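Local coordinates for protein fatty acid amide hydrolase (Candida albicans, PDB 6KVR) that probably hydrolyses monocarboxylic acid amides, such as fatty acid amides, to the carboxylate and ammonium as an amidase signature enzyme, at residues Ser156-Met161 with Gly232-Glu237; Ile167-Tyr172 with Thr201-Thr206; Cys120-Phe125 with Asn215-Thr220; Ala239-Gly244 with Ser265-Leu270. One frame throughout, in Å; residues are numbered along the deposited sequence.

Overall arrangement
Contact 1 holds Lys158 and Ser233, two predicted members of the catalytic triad, and the side chain of Ser233 lies about 3 Å from that of Ser257, the predicted acyl-ester nucleophile. Contact 2, its centre 8 Å from that of contact 1, is nested inside the loop closed by contact 1 and meets it where Gln203 binds Glu159 and Thr201 binds Glu237. Contact 3 lies 9 Å from contact 2 by centres and joins it through Ser202, which bonds Thr220 and Cys120. Contact 4 shares helix 235-243 with contact 1, 12 Å away by centres, and its Val241 side chain is about 10 Å from that of Lys158.

Contact 1 of 4, residues Ser156-Met161 with Gly232-Glu237; sequences SLKEQM and GSSSGE
The carboxylate of Glu237 and the peptide group between Leu157 and Lys158 are the flat groups that meet. At the edge of the carboxylate, Ser156 OG donates to OE1 on its syn lone pair, OG to OE1 2.6 Å. Glu237 OE2 stands over one face of the peptide, 3.1 Å from Leu157 C, so it lies above the plane and is no acceptor for Lys158 N. Thr201 OG1 bonds OE2, so the buried carboxylate is gripped through both oxygens; Ser246 OG in turn bonds Ser156 OG. Glu237 reaches the strand because its chain bends at chi2 (-59°). Lys158 does the opposite: CG is anti to the backbone N (chi1 -167°) and the chain runs fully extended toward the start of helix 235-243. Lys158 and Ser233, both predicted charge-relay residues, fit the lysine and cis-serine of the amidase signature Ser-cisSer-Lys triad, with a cis peptide between Gly232 and Ser233; the predicted nucleophile, Ser257, lies beside Ser233. Lys158 NZ donates to Ser233 OG over 2.6 Å and weakly to Ser234 OG over 3.3 Å; Ser252 OG is a third partner. The nearby helix start may help to favour the neutral amine. Ser234, centre of an inverse gamma turn and N-cap residue of the helix, has its strongest polar link in its OG bond to Ser257 O. Ser233 OG sits between its own N and carbonyl carbon (chi1 74°), turned to the lysine tip.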
loop_
_atom_site.group_PDB
_atom_site.type_symbol
_atom_site.label_atom_id
_atom_site.label_comp_id
_atom_site.label_asym_id
_atom_site.label_seq_id
_atom_site.Cartn_x
_atom_site.Cartn_y
_atom_site.Cartn_z
ATOM N N SER A 156 -20.949 16.224 -9.328
ATOM C CA SER A 156 -19.938 17.131 -9.851
ATOM C C SER A 156 -18.545 16.517 -9.707
ATOM O O SER A 156 -18.276 15.750 -8.781
ATOM C CB SER A 156 -19.994 18.478 -9.130
ATOM O OG SER A 156 -19.894 18.294 -7.731
ATOM N N LEU A 157 -17.655 16.882 -10.624
ATOM C CA LEU A 157 -16.370 16.215 -10.805
ATOM C C LEU A 157 -15.248 17.246 -10.811
ATOM O O LEU A 157 -15.329 18.259 -11.516
ATOM C CB LEU A 157 -16.356 15.426 -12.111
ATOM C CG LEU A 157 -17.368 14.289 -12.252
ATOM C CD1 LEU A 157 -17.433 13.864 -13.683
ATOM C CD2 LEU A 157 -17.018 13.111 -11.341
ATOM N N LYS A 158 -14.215 16.999 -10.007
ATOM C CA LYS A 158 -13.025 17.841 -10.061
ATOM C C LYS A 158 -12.411 17.739 -11.454
ATOM O O LYS A 158 -12.352 16.652 -12.035
ATOM C CB LYS A 158 -12.033 17.408 -8.980
ATOM C CG LYS A 158 -10.891 18.367 -8.695
ATOM C CD LYS A 158 -9.987 17.797 -7.600
ATOM C CE LYS A 158 -8.733 18.656 -7.407
ATOM N NZ LYS A 158 -8.064 18.419 -6.081
ATOM N N GLU A 159 -11.979 18.884 -11.996
ATOM C CA GLU A 159 -11.547 18.941 -13.394
ATOM C C GLU A 159 -10.381 17.993 -13.690
ATOM O O GLU A 159 -10.338 17.376 -14.761
ATOM C CB GLU A 159 -11.162 20.378 -13.776
ATOM C CG GLU A 159 -10.918 20.594 -15.287
ATOM C CD GLU A 159 -9.520 20.137 -15.775
ATOM O OE1 GLU A 159 -8.620 19.886 -14.932
ATOM O OE2 GLU A 159 -9.326 20.016 -17.010
ATOM N N GLN A 160 -9.409 17.887 -12.780
ATOM C CA GLN A 160 -8.180 17.155 -13.096
ATOM C C GLN A 160 -8.412 15.677 -13.427
ATOM O O GLN A 160 -7.510 15.037 -13.980
ATOM C CB GLN A 160 -7.176 17.296 -11.939
ATOM C CG GLN A 160 -7.649 16.685 -10.612
ATOM C CD GLN A 160 -7.032 15.335 -10.366
ATOM O OE1 GLN A 160 -5.941 15.037 -10.875
ATOM N NE2 GLN A 160 -7.704 14.508 -9.565
HETATM N N MSE A 161 -9.581 15.124 -13.130
HETATM C CA MSE A 161 -9.857 13.733 -13.494
HETATM C C MSE A 161 -10.173 13.604 -14.975
HETATM O O MSE A 161 -10.975 14.371 -15.507
HETATM C CB MSE A 161 -11.022 13.167 -12.676
HETATM C CG MSE A 161 -10.767 13.128 -11.190
HETATM SE SE MSE A 161 -12.305 12.432 -10.174
HETATM C CE MSE A 161 -13.449 13.964 -10.418
ATOM N N GLY A 232 -9.417 24.672 -1.353
ATOM C CA GLY A 232 -8.810 23.924 -2.436
ATOM C C GLY A 232 -8.030 22.758 -1.864
ATOM O O GLY A 232 -7.944 22.587 -0.650
ATOM N N SER A 233 -7.438 21.967 -2.755
ATOM C CA SER A 233 -7.459 22.184 -4.191
ATOM C C SER A 233 -8.746 21.719 -4.890
ATOM O O SER A 233 -8.917 21.980 -6.070
ATOM C CB SER A 233 -6.249 21.489 -4.851
ATOM O OG SER A 233 -6.401 20.075 -4.894
ATOM N N SER A 234 -9.654 21.037 -4.185
ATOM C CA SER A 234 -10.984 20.771 -4.741
ATOM C C SER A 234 -11.881 21.999 -4.526
ATOM O O SER A 234 -12.878 21.968 -3.812
ATOM C CB SER A 234 -11.593 19.505 -4.137
ATOM O OG SER A 234 -10.649 18.451 -4.015
ATOM N N SER A 235 -11.496 23.113 -5.158
ATOM C CA SER A 235 -12.107 24.400 -4.830
ATOM C C SER A 235 -13.569 24.469 -5.258
ATOM O O SER A 235 -14.450 24.816 -4.456
ATOM C CB SER A 235 -11.331 25.534 -5.491
ATOM O OG SER A 235 -9.947 25.297 -5.393
ATOM N N GLY A 236 -13.840 24.178 -6.532
ATOM C CA GLY A 236 -15.197 24.265 -7.033
ATOM C C GLY A 236 -16.113 23.231 -6.424
ATOM O O GLY A 236 -17.321 23.455 -6.331
ATOM N N GLU A 237 -15.564 22.081 -6.011
ATOM C CA GLU A 237 -16.389 21.076 -5.340
ATOM C C GLU A 237 -16.967 21.616 -4.034
ATOM O O GLU A 237 -18.157 21.459 -3.765
ATOM C CB GLU A 237 -15.593 19.789 -5.100
ATOM C CG GLU A 237 -15.230 19.092 -6.411
ATOM C CD GLU A 237 -16.475 18.740 -7.208
ATOM O OE1 GLU A 237 -17.514 18.440 -6.575
ATOM O OE2 GLU A 237 -16.441 18.818 -8.454
#

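Contact 2 of 4, residues Ile167-Tyr172 with Thr201-Thr206; sequences ITHGGY and TSQPQT
Hydrogen bonds shape each loop from within. A type I' beta turn runs from His169 to Tyr172, closed by Tyr172 N to His169 O at 2.9 Å, with glycines at both central positions, where phi is positive. His169 braces it: its CG sits between the backbone N and carbonyl carbon, and ND1 accepts Gly171 N at 2.9 Å, the donor lying in the ring plane at an N-H...N angle of 155°. On the other segment, Thr206 OG1 turns back to a lone pair of Gln205 O. Between the loops the contacts are van der Waals. Gln203 bends at chi2 (-143°), which brings the amide nitrogen NE2 over one face of the Gly170-Gly171 peptide, 3.3 Å from Gly170 C. NE2 and Gly171 N are both donors there, and NE2 is bonded instead to Glu159, whose carboxylate also takes His169 N and Gly170 N. The His169 ring and the Gln203 amide cross obliquely, planes 87° apart. Without side-chain bulk, Gly171 comes within 4.6 Å of Gln205, CA to CA. The far end of the Tyr172 ring leans obliquely on Thr206, CZ to CA 3.9 Å, while its OH bonds Gln404. Helix 402-409 covers this end, Leu408 touching Tyr172, Gln205 and Thr206; at the other end Pro204 packs on Ser235 of helix 235-243 and Thr201 bonds Leu157 of strand 155-158.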
loop_
_atom_site.group_PDB
_atom_site.type_symbol
_atom_site.label_atom_id
_atom_site.label_comp_id
_atom_site.label_asym_id
_atom_site.label_seq_id
_atom_site.Cartn_x
_atom_site.Cartn_y
_atom_site.Cartn_z
ATOM N N ILE A 167 -11.016 18.275 -22.730
ATOM C CA ILE A 167 -9.767 18.792 -22.196
ATOM C C ILE A 167 -9.663 18.416 -20.735
ATOM O O ILE A 167 -10.619 18.578 -19.966
ATOM C CB ILE A 167 -9.690 20.318 -22.358
ATOM C CG1 ILE A 167 -9.567 20.720 -23.822
ATOM C CG2 ILE A 167 -8.511 20.871 -21.550
ATOM C CD1 ILE A 167 -9.897 22.223 -24.038
ATOM N N THR A 168 -8.492 17.910 -20.346
ATOM C CA THR A 168 -8.169 17.622 -18.957
ATOM C C THR A 168 -6.789 18.202 -18.690
ATOM O O THR A 168 -5.778 17.647 -19.131
ATOM C CB THR A 168 -8.214 16.124 -18.682
ATOM O OG1 THR A 168 -9.499 15.632 -19.058
ATOM C CG2 THR A 168 -7.968 15.831 -17.192
ATOM N N HIS A 169 -6.744 19.320 -17.980
ATOM C CA HIS A 169 -5.506 20.055 -17.838
ATOM C C HIS A 169 -4.991 20.123 -16.414
ATOM O O HIS A 169 -3.819 20.470 -16.221
ATOM C CB HIS A 169 -5.674 21.482 -18.399
ATOM C CG HIS A 169 -6.831 22.227 -17.813
ATOM N ND1 HIS A 169 -6.896 22.560 -16.477
ATOM C CD2 HIS A 169 -7.967 22.701 -18.376
ATOM C CE1 HIS A 169 -8.026 23.206 -16.241
ATOM N NE2 HIS A 169 -8.689 23.313 -17.380
ATOM N N GLY A 170 -5.814 19.801 -15.418
ATOM C CA GLY A 170 -5.346 19.784 -14.038
ATOM C C GLY A 170 -4.808 21.108 -13.538
ATOM O O GLY A 170 -3.948 21.122 -12.641
ATOM N N GLY A 171 -5.283 22.228 -14.106
ATOM C CA GLY A 171 -4.786 23.543 -13.771
ATOM C C GLY A 171 -3.529 23.987 -14.502
ATOM O O GLY A 171 -3.076 25.120 -14.281
ATOM N N TYR A 172 -2.949 23.147 -15.364
ATOM C CA TYR A 172 -1.723 23.481 -16.087
ATOM C C TYR A 172 -2.090 23.942 -17.491
ATOM O O TYR A 172 -2.752 23.207 -18.234
ATOM C CB TYR A 172 -0.771 22.285 -16.162
ATOM C CG TYR A 172 -0.296 21.763 -14.821
ATOM C CD1 TYR A 172 0.727 22.403 -14.124
ATOM C CD2 TYR A 172 -0.865 20.630 -14.254
ATOM C CE1 TYR A 172 1.177 21.923 -12.899
ATOM C CE2 TYR A 172 -0.436 20.152 -13.029
ATOM C CZ TYR A 172 0.584 20.805 -12.356
ATOM O OH TYR A 172 1.020 20.323 -11.146
ATOM N N THR A 201 -15.298 21.117 -11.950
ATOM C CA THR A 201 -15.099 22.228 -11.030
ATOM C C THR A 201 -13.642 22.659 -10.958
ATOM O O THR A 201 -12.722 21.910 -11.305
ATOM C CB THR A 201 -15.589 21.852 -9.635
ATOM O OG1 THR A 201 -15.060 20.567 -9.277
ATOM C CG2 THR A 201 -17.115 21.791 -9.615
ATOM N N SER A 202 -13.449 23.864 -10.432
ATOM C CA SER A 202 -12.170 24.555 -10.464
ATOM C C SER A 202 -11.203 24.016 -9.420
ATOM O O SER A 202 -11.581 23.337 -8.457
ATOM C CB SER A 202 -12.353 26.059 -10.262
ATOM O OG SER A 202 -12.935 26.303 -8.986
ATOM N N GLN A 203 -9.936 24.355 -9.635
ATOM C CA GLN A 203 -8.801 23.907 -8.846
ATOM C C GLN A 203 -7.676 24.908 -9.065
ATOM O O GLN A 203 -7.632 25.566 -10.105
ATOM C CB GLN A 203 -8.364 22.500 -9.274
ATOM C CG GLN A 203 -7.872 22.492 -10.706
ATOM C CD GLN A 203 -8.250 21.250 -11.470
ATOM O OE1 GLN A 203 -8.763 20.278 -10.903
ATOM N NE2 GLN A 203 -8.014 21.279 -12.775
ATOM N N PRO A 204 -6.778 25.061 -8.112
ATOM C CA PRO A 204 -5.655 25.981 -8.303
ATOM C C PRO A 204 -4.612 25.438 -9.270
ATOM O O PRO A 204 -4.473 24.229 -9.463
ATOM C CB PRO A 204 -5.070 26.107 -6.895
ATOM C CG PRO A 204 -5.409 24.750 -6.270
ATOM C CD PRO A 204 -6.810 24.486 -6.760
ATOM N N GLN A 205 -3.869 26.366 -9.878
ATOM C CA GLN A 205 -2.607 26.028 -10.524
ATOM C C GLN A 205 -1.679 25.286 -9.554
ATOM O O GLN A 205 -1.480 25.721 -8.411
ATOM C CB GLN A 205 -1.967 27.325 -11.026
ATOM C CG GLN A 205 -0.552 27.226 -11.552
ATOM C CD GLN A 205 0.102 28.611 -11.606
ATOM O OE1 GLN A 205 0.508 29.162 -10.578
ATOM N NE2 GLN A 205 0.190 29.177 -12.798
ATOM N N THR A 206 -1.115 24.166 -10.025
ATOM C CA THR A 206 -0.241 23.177 -9.366
ATOM C C THR A 206 -1.021 22.196 -8.496
ATOM O O THR A 206 -0.443 21.184 -8.078
ATOM C CB THR A 206 0.897 23.770 -8.494
ATOM O OG1 THR A 206 0.387 24.229 -7.228
ATOM C CG2 THR A 206 1.640 24.909 -9.195
#

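Contact 3 of 4, residues Cys120-Phe125 with Asn215-Thr220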
loop_
_atom_site.group_PDB
_atom_site.type_symbol
_atom_site.label_atom_id
_atom_site.label_comp_id
_atom_site.label_asym_id
_atom_site.label_seq_id
_atom_site.Cartn_x
_atom_site.Cartn_y
_atom_site.Cartn_z
ATOM N N CYS A 120 -17.348 28.625 -9.517
ATOM C CA CYS A 120 -16.914 27.285 -9.161
ATOM C C CYS A 120 -16.744 26.324 -10.343
ATOM O O CYS A 120 -16.133 25.265 -10.159
ATOM C CB CYS A 120 -17.906 26.679 -8.162
ATOM S SG CYS A 120 -19.580 26.576 -8.824
ATOM N N ALA A 121 -17.239 26.644 -11.541
ATOM C CA ALA A 121 -17.128 25.737 -12.683
ATOM C C ALA A 121 -15.946 26.102 -13.585
ATOM O O ALA A 121 -15.621 27.283 -13.754
ATOM C CB ALA A 121 -18.419 25.737 -13.508
HETATM N N MSE A 122 -15.301 25.076 -14.165
HETATM C CA MSE A 122 -14.335 25.282 -15.258
HETATM C C MSE A 122 -14.912 24.868 -16.606
HETATM O O MSE A 122 -14.472 25.344 -17.656
HETATM C CB MSE A 122 -13.029 24.498 -15.041
HETATM C CG MSE A 122 -12.443 24.585 -13.660
HETATM SE SE MSE A 122 -10.457 24.586 -13.636
HETATM C CE MSE A 122 -10.329 25.903 -15.052
ATOM N N GLU A 123 -15.870 23.944 -16.563
ATOM C CA GLU A 123 -16.527 23.426 -17.749
ATOM C C GLU A 123 -17.974 23.145 -17.387
ATOM O O GLU A 123 -18.264 22.605 -16.315
ATOM C CB GLU A 123 -15.853 22.148 -18.278
ATOM C CG GLU A 123 -14.683 22.390 -19.242
ATOM C CD GLU A 123 -14.340 21.164 -20.110
ATOM O OE1 GLU A 123 -13.591 21.316 -21.112
ATOM O OE2 GLU A 123 -14.813 20.050 -19.781
ATOM N N LEU A 124 -18.880 23.532 -18.275
ATOM C CA LEU A 124 -20.301 23.292 -18.098
ATOM C C LEU A 124 -20.812 22.586 -19.337
ATOM O O LEU A 124 -20.469 22.975 -20.454
ATOM C CB LEU A 124 -21.052 24.599 -17.902
ATOM C CG LEU A 124 -21.306 25.073 -16.481
ATOM C CD1 LEU A 124 -21.956 26.461 -16.539
ATOM C CD2 LEU A 124 -22.204 24.076 -15.801
ATOM N N PHE A 125 -21.596 21.531 -19.148
ATOM C CA PHE A 125 -22.171 20.849 -20.301
ATOM C C PHE A 125 -23.566 20.361 -19.903
ATOM O O PHE A 125 -23.843 19.155 -19.823
ATOM C CB PHE A 125 -21.289 19.717 -20.842
ATOM C CG PHE A 125 -20.504 18.952 -19.803
ATOM C CD1 PHE A 125 -19.301 19.446 -19.301
ATOM C CD2 PHE A 125 -20.928 17.698 -19.388
ATOM C CE1 PHE A 125 -18.545 18.705 -18.361
ATOM C CE2 PHE A 125 -20.194 16.950 -18.459
ATOM C CZ PHE A 125 -18.999 17.459 -17.941
ATOM N N ASN A 215 -4.897 30.331 -13.801
ATOM C CA ASN A 215 -4.845 31.216 -14.957
ATOM C C ASN A 215 -5.983 31.002 -15.944
ATOM O O ASN A 215 -6.005 31.671 -16.978
ATOM C CB ASN A 215 -3.508 31.056 -15.688
ATOM C CG ASN A 215 -2.400 31.843 -15.020
ATOM O OD1 ASN A 215 -2.587 33.008 -14.664
ATOM N ND2 ASN A 215 -1.252 31.210 -14.823
ATOM N N PHE A 216 -6.913 30.083 -15.680
ATOM C CA PHE A 216 -8.042 29.902 -16.593
ATOM C C PHE A 216 -9.225 30.775 -16.174
ATOM O O PHE A 216 -9.693 31.608 -16.950
ATOM C CB PHE A 216 -8.492 28.436 -16.640
ATOM C CG PHE A 216 -7.491 27.473 -17.217
ATOM C CD1 PHE A 216 -6.449 26.980 -16.445
ATOM C CD2 PHE A 216 -7.652 26.976 -18.504
ATOM C CE1 PHE A 216 -5.549 26.045 -16.968
ATOM C CE2 PHE A 216 -6.759 26.042 -19.023
ATOM C CZ PHE A 216 -5.713 25.578 -18.253
ATOM N N THR A 217 -9.700 30.602 -14.942
ATOM C CA THR A 217 -10.916 31.241 -14.452
ATOM C C THR A 217 -10.712 32.135 -13.235
ATOM O O THR A 217 -11.700 32.686 -12.735
ATOM C CB THR A 217 -11.956 30.175 -14.077
ATOM O OG1 THR A 217 -11.400 29.303 -13.070
ATOM C CG2 THR A 217 -12.346 29.354 -15.306
ATOM N N GLY A 218 -9.488 32.254 -12.709
ATOM C CA GLY A 218 -9.252 33.147 -11.573
ATOM C C GLY A 218 -9.565 32.484 -10.241
ATOM O O GLY A 218 -9.109 31.368 -9.971
ATOM N N LEU A 219 -10.342 33.163 -9.400
ATOM C CA LEU A 219 -10.621 32.712 -8.041
ATOM C C LEU A 219 -12.040 32.172 -7.909
ATOM O O LEU A 219 -12.980 32.674 -8.532
ATOM C CB LEU A 219 -10.440 33.850 -7.028
ATOM C CG LEU A 219 -9.118 34.599 -7.011
ATOM C CD1 LEU A 219 -9.249 35.938 -6.259
ATOM C CD2 LEU A 219 -8.017 33.710 -6.412
ATOM N N THR A 220 -12.190 31.160 -7.062
ATOM C CA THR A 220 -13.501 30.626 -6.687
ATOM C C THR A 220 -13.819 31.059 -5.261
ATOM O O THR A 220 -12.944 31.019 -4.395
ATOM C CB THR A 220 -13.515 29.097 -6.828
ATOM O OG1 THR A 220 -13.297 28.767 -8.206
ATOM C CG2 THR A 220 -14.843 28.467 -6.348
#
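A classic beta bulge, with Met122 and Glu123 both facing Arg200, lies at the edge strand of the large mixed sheet, and the chain turns a corner at Met122. From this corner the side chain, here selenomethionine, reaches the loop of residues 215-220 through its torsions. CG starts anti to the carbonyl carbon (chi1 -46°); the chain then bends at chi2, off a staggered position at -145°, and again at chi3 (47°). This doubly kinked path brings only the terminal methyl to the other segment. CE rests against Phe216 CB at 3.5 Å and, less closely, against CG of that ring, which it meets obliquely, the two side chains crossing at about a right angle. Thr217 supplies the second wall: with CG2 anti to the carbonyl carbon and OG1 in the crowded position between N and C, its methyl lies 4.0 Å from Met122 CE. Tyr34 and Leu38 of helix 20-40 touch Met122 and Thr217 respectively, so the helix covers this cluster. The second patch is smaller and joins Cys120 to Thr220. The Cys120 side chain heads away from the loop overall, toward Ala239 and Ile240 of helix 235-243, although CB still touches Thr220. Thr220 divides its branches between two tasks: OG1, anti to the carbonyl carbon, bonds Ser202 OG and Asn119 O, whereas CG2, anti to the backbone N, covers the backbone of Cys120. That methyl sits 3.7 Å from Cys120 CA and 4.0 Å from Cys120 CB.

Contact 4 of 4, residues Ala239-Gly244 with Ser265-Leu270; sequences AIVGYG and SGCHGL
Two glycines let the backbones close in: Gly242 and Gly266 approach to 5.0 Å between CA atoms. Gly242 turns its bare CA to the carbonyl of Ser265 in a CA-H...O contact, CA to O 3.5 Å with 149° at the hydrogen. A water continues this seam, donating one proton to Gly242 O at 2.7 Å and the other to Gly266 O at 2.8 Å, so two carbonyls of different segments are satisfied by one molecule. The apolar part is a single pair. Val241 CG1, anti to the backbone N (chi1 174°), abuts Cys267 along its side, 3.7 Å from CB and equally far from SG. Cys267 SG occupies the crowded position between its own N and carbonyl carbon (chi1 58°), which folds the sulfur back against the valine. Polar side-chain bonding runs to a third part of the chain, Ser265 OG pairing with Ser230 O while it lies beside the Ala239 backbone. Both segments contain helix ends. Gly244 leaves the helix with positive phi in a Schellman motif, its N bonded to Val241 O at 2.8 Å; Gly266, also with positive phi, follows the preceding helix. The chain then enters strand 268-271, so the contact sets the last turn of helix 235-243 against a helix-to-strand link leading into the central mixed sheet of the amidase signature fold.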
loop_
_atom_site.group_PDB
_atom_site.type_symbol
_atom_site.label_atom_id
_atom_site.label_comp_id
_atom_site.label_asym_id
_atom_site.label_seq_id
_atom_site.Cartn_x
_atom_site.Cartn_y
_atom_site.Cartn_z
ATOM N N ALA A 239 -17.470 24.754 -3.152
ATOM C CA ALA A 239 -18.448 25.795 -3.437
ATOM C C ALA A 239 -19.767 25.190 -3.908
ATOM O O ALA A 239 -20.835 25.532 -3.389
ATOM C CB ALA A 239 -17.895 26.773 -4.478
ATOM N N ILE A 240 -19.716 24.274 -4.881
ATOM C CA ILE A 240 -20.958 23.813 -5.504
ATOM C C ILE A 240 -21.721 22.881 -4.567
ATOM O O ILE A 240 -22.952 22.903 -4.525
ATOM C CB ILE A 240 -20.680 23.157 -6.872
ATOM C CG1 ILE A 240 -21.992 22.879 -7.598
ATOM C CG2 ILE A 240 -19.940 21.824 -6.719
ATOM C CD1 ILE A 240 -21.800 22.437 -9.042
ATOM N N VAL A 241 -21.016 22.046 -3.805
ATOM C CA VAL A 241 -21.707 21.190 -2.848
ATOM C C VAL A 241 -22.287 22.034 -1.716
ATOM O O VAL A 241 -23.467 21.910 -1.379
ATOM C CB VAL A 241 -20.762 20.081 -2.337
ATOM C CG1 VAL A 241 -21.415 19.257 -1.227
ATOM C CG2 VAL A 241 -20.344 19.166 -3.491
ATOM N N GLY A 242 -21.482 22.946 -1.149
ATOM C CA GLY A 242 -21.984 23.827 -0.098
ATOM C C GLY A 242 -23.195 24.649 -0.515
ATOM O O GLY A 242 -24.068 24.937 0.303
ATOM N N TYR A 243 -23.264 25.034 -1.786
ATOM C CA TYR A 243 -24.411 25.727 -2.350
ATOM C C TYR A 243 -25.564 24.790 -2.699
ATOM O O TYR A 243 -26.677 25.273 -2.923
ATOM C CB TYR A 243 -23.983 26.478 -3.611
ATOM C CG TYR A 243 -24.958 27.528 -4.120
ATOM C CD1 TYR A 243 -24.928 28.828 -3.627
ATOM C CD2 TYR A 243 -25.874 27.234 -5.123
ATOM C CE1 TYR A 243 -25.805 29.803 -4.101
ATOM C CE2 TYR A 243 -26.757 28.215 -5.609
ATOM C CZ TYR A 243 -26.713 29.487 -5.096
ATOM O OH TYR A 243 -27.581 30.448 -5.569
ATOM N N GLY A 244 -25.329 23.482 -2.776
ATOM C CA GLY A 244 -26.351 22.559 -3.234
ATOM C C GLY A 244 -26.457 22.420 -4.737
ATOM O O GLY A 244 -27.433 21.836 -5.224
ATOM N N SER A 265 -16.501 25.657 3.168
ATOM C CA SER A 265 -17.625 26.025 2.323
ATOM C C SER A 265 -18.961 25.515 2.828
ATOM O O SER A 265 -19.962 25.671 2.128
ATOM C CB SER A 265 -17.408 25.506 0.897
ATOM O OG SER A 265 -16.324 26.156 0.261
ATOM N N GLY A 266 -19.003 24.872 3.989
ATOM C CA GLY A 266 -20.268 24.480 4.573
ATOM C C GLY A 266 -20.827 23.127 4.176
ATOM O O GLY A 266 -22.055 22.978 4.138
ATOM N N CYS A 267 -19.985 22.125 3.901
ATOM C CA CYS A 267 -20.508 20.789 3.624
ATOM C C CYS A 267 -19.630 19.760 4.323
ATOM O O CYS A 267 -18.742 20.105 5.112
ATOM C CB CYS A 267 -20.623 20.533 2.116
ATOM S SG CYS A 267 -19.086 20.696 1.216
ATOM N N HIS A 268 -19.906 18.482 4.061
ATOM C CA HIS A 268 -19.176 17.366 4.653
ATOM C C HIS A 268 -18.271 16.737 3.603
ATOM O O HIS A 268 -18.581 16.759 2.408
ATOM C CB HIS A 268 -20.105 16.274 5.192
ATOM C CG HIS A 268 -21.185 16.763 6.109
ATOM N ND1 HIS A 268 -20.924 17.384 7.312
ATOM C CD2 HIS A 268 -22.536 16.678 6.014
ATOM C CE1 HIS A 268 -22.068 17.676 7.910
ATOM N NE2 HIS A 268 -23.059 17.258 7.144
ATOM N N GLY A 269 -17.155 16.158 4.062
ATOM C CA GLY A 269 -16.197 15.564 3.151
ATOM C C GLY A 269 -15.395 14.455 3.793
ATOM O O GLY A 269 -15.031 14.548 4.973
ATOM N N LEU A 270 -15.096 13.409 3.031
ATOM C CA LEU A 270 -14.349 12.264 3.544
ATOM C C LEU A 270 -13.027 12.106 2.808
ATOM O O LEU A 270 -13.013 11.928 1.585
ATOM C CB LEU A 270 -15.159 10.979 3.407
ATOM C CG LEU A 270 -14.354 9.744 3.816
ATOM C CD1 LEU A 270 -13.985 9.799 5.302
ATOM C CD2 LEU A 270 -15.140 8.466 3.487
HETATM O O HOH W 1 -24.263 23.637 2.620
#